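Local coordinates for epidermal growth factor receptor pathway substrate 8-like protein 1 (Mus musculus, PDB 2CY4), which probably acts as an adaptor in epidermal growth factor receptor signalling, its phosphotyrosine-binding domain likely serving to recruit protein partners, at residues H12-V17 / A48-L53. Residues are numbered along the deposited sequence; the frame is centred on the assembly and turned at random.
Sequences HVNHLV and AQEMLL
Ala-48 meets two side chains of segment 12-17. Its CB lies 4.0 Å from Leu-16 CD2 and also touches the amide of Asn-14. Gln-49 then pairs with His-15 as an antiparallel hydrogen-bonded pair. His-15 N gives a 2.7 Å bond to Gln-49 O, and Gln-49 N returns one to His-15 O. Glu-50 faces Asn-14 in the next, non-hydrogen-bonded pair, where the CA atoms come within 4.4 Å. Asn-14 OD1 rests over the backbone at Glu-50 CA. An alanine in place of Asn-14 is likely to leave Ala-48 CB and Glu-50 CA without this amide cover and open a small gap on that face. On the same face, the extended side chain of Glu-50 reaches His-12. Its OE2 takes a weak 3.1 Å bond from His-12 ND1. The bond is bent, at 131°. The carboxylate and ring planes are 53° apart.

Met-51, a selenomethionine, pairs with Val-13 through two backbone bonds. Val-13 N to Met-51 O is nearly straight. On the face shared with Val-13 and His-15, the Met-51 side chain lies alongside His-15. Its CE reaches His-15 CB at 3.5 Å, and its SE approaches the ring obliquely. CG anti to the backbone N (chi1 171°) puts the His-15 ring beside Met-51; its NE2 is hydrogen-bonded to Thr-18 OG1. Leu-52 CD1 is modelled over one face of the His-12 ring, but too close to be trusted in detail. Leu-53 ends the run with CB against Val-13 CG1 at 4.1 Å.

These antiparallel neighbours lie inside the PH-like sheet of the phosphotyrosine-binding domain. Strand 108-113 flanks segment 12-17, and strand 59-63 flanks segment 48-53. Ile-122 of helix 119-133 packs on Val-13 and Leu-53. A classic bulge at Leu-16 and Val-17 faces Phe-111.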
# COMPACT_ATOMS: atom_id res chain seq x y z
N HIS A 12 -11.54 17.47 -0.84
CA HIS A 12 -10.72 17.48 0.36
C HIS A 12 -11.37 16.49 1.34
O HIS A 12 -12.55 16.62 1.69
CB HIS A 12 -10.68 18.86 1.00
CG HIS A 12 -9.66 19.74 0.40
ND1 HIS A 12 -8.40 19.85 0.93
CD2 HIS A 12 -9.69 20.52 -0.71
CE1 HIS A 12 -7.68 20.66 0.16
NE2 HIS A 12 -8.44 21.08 -0.83
N VAL A 13 -10.61 15.50 1.78
CA VAL A 13 -11.16 14.56 2.74
C VAL A 13 -10.15 14.40 3.85
O VAL A 13 -9.02 14.88 3.72
CB VAL A 13 -11.35 13.16 2.12
CG1 VAL A 13 -12.26 13.23 0.89
CG2 VAL A 13 -10.01 12.63 1.66
N ASN A 14 -10.56 13.73 4.93
CA ASN A 14 -9.62 13.40 5.99
C ASN A 14 -9.45 11.89 5.92
O ASN A 14 -10.41 11.18 6.18
CB ASN A 14 -10.17 13.64 7.38
CG ASN A 14 -10.00 15.10 7.85
OD1 ASN A 14 -9.20 15.84 7.32
ND2 ASN A 14 -10.72 15.47 8.86
N HIS A 15 -8.23 11.41 5.63
CA HIS A 15 -7.98 9.97 5.65
C HIS A 15 -7.92 9.55 7.12
O HIS A 15 -7.20 10.16 7.89
CB HIS A 15 -6.62 9.69 4.95
CG HIS A 15 -6.16 8.26 5.11
ND1 HIS A 15 -5.47 7.81 6.22
CD2 HIS A 15 -6.34 7.18 4.31
CE1 HIS A 15 -5.24 6.50 6.11
NE2 HIS A 15 -5.76 6.09 4.96
N LEU A 16 -8.69 8.53 7.55
CA LEU A 16 -8.62 8.04 8.94
C LEU A 16 -7.72 6.79 9.08
O LEU A 16 -6.87 6.72 9.98
CB LEU A 16 -10.03 7.66 9.46
CG LEU A 16 -10.97 8.87 9.49
CD1 LEU A 16 -12.33 8.38 10.04
CD2 LEU A 16 -10.39 9.96 10.47
N VAL A 17 -7.89 5.78 8.21
CA VAL A 17 -7.09 4.57 8.37
C VAL A 17 -7.12 3.80 7.09
O VAL A 17 -8.07 3.93 6.30
CB VAL A 17 -7.65 3.51 9.48
CG1 VAL A 17 -7.63 4.11 10.84
CG2 VAL A 17 -9.03 3.01 9.13
N ALA A 48 -6.48 11.74 11.89
CA ALA A 48 -7.06 12.31 10.69
C ALA A 48 -6.00 13.03 9.89
O ALA A 48 -5.38 13.95 10.38
CB ALA A 48 -8.19 13.26 11.07
N GLN A 49 -5.78 12.60 8.66
CA GLN A 49 -4.82 13.24 7.81
C GLN A 49 -5.57 13.87 6.61
O GLN A 49 -6.25 13.16 5.83
CB GLN A 49 -3.84 12.19 7.30
CG GLN A 49 -2.64 12.71 6.59
CD GLN A 49 -1.71 11.55 6.09
OE1 GLN A 49 -1.51 10.54 6.76
NE2 GLN A 49 -1.16 11.71 4.89
N GLU A 50 -5.39 15.17 6.41
CA GLU A 50 -6.07 15.84 5.30
C GLU A 50 -5.50 15.33 4.01
O GLU A 50 -4.27 15.21 3.86
CB GLU A 50 -5.93 17.38 5.34
CG GLU A 50 -6.83 18.00 4.22
CD GLU A 50 -6.87 19.53 4.22
OE1 GLU A 50 -5.80 20.14 4.46
OE2 GLU A 50 -7.97 20.09 3.98
N MSE A 51 -6.36 15.11 3.02
CA MSE A 51 -5.85 14.57 1.76
C MSE A 51 -6.76 15.06 0.65
O MSE A 51 -7.92 15.38 0.89
CB MSE A 51 -5.94 13.01 1.80
CG MSE A 51 -4.66 12.28 1.73
SE MSE A 51 -4.86 10.41 1.82
CE MSE A 51 -3.63 10.05 3.26
N LEU A 52 -6.23 15.07 -0.57
CA LEU A 52 -6.98 15.38 -1.75
C LEU A 52 -7.39 14.03 -2.39
O LEU A 52 -6.58 13.07 -2.52
CB LEU A 52 -6.09 16.12 -2.67
CG LEU A 52 -6.15 17.62 -2.70
CD1 LEU A 52 -6.37 18.18 -1.35
CD2 LEU A 52 -4.82 18.11 -3.35
N LEU A 53 -8.68 13.88 -2.68
CA LEU A 53 -9.15 12.64 -3.30
C LEU A 53 -9.66 13.04 -4.66
O LEU A 53 -10.64 13.75 -4.77
CB LEU A 53 -10.23 11.95 -2.44
CG LEU A 53 -10.67 10.54 -2.89
CD1 LEU A 53 -11.35 9.78 -1.75
CD2 LEU A 53 -11.61 10.63 -4.10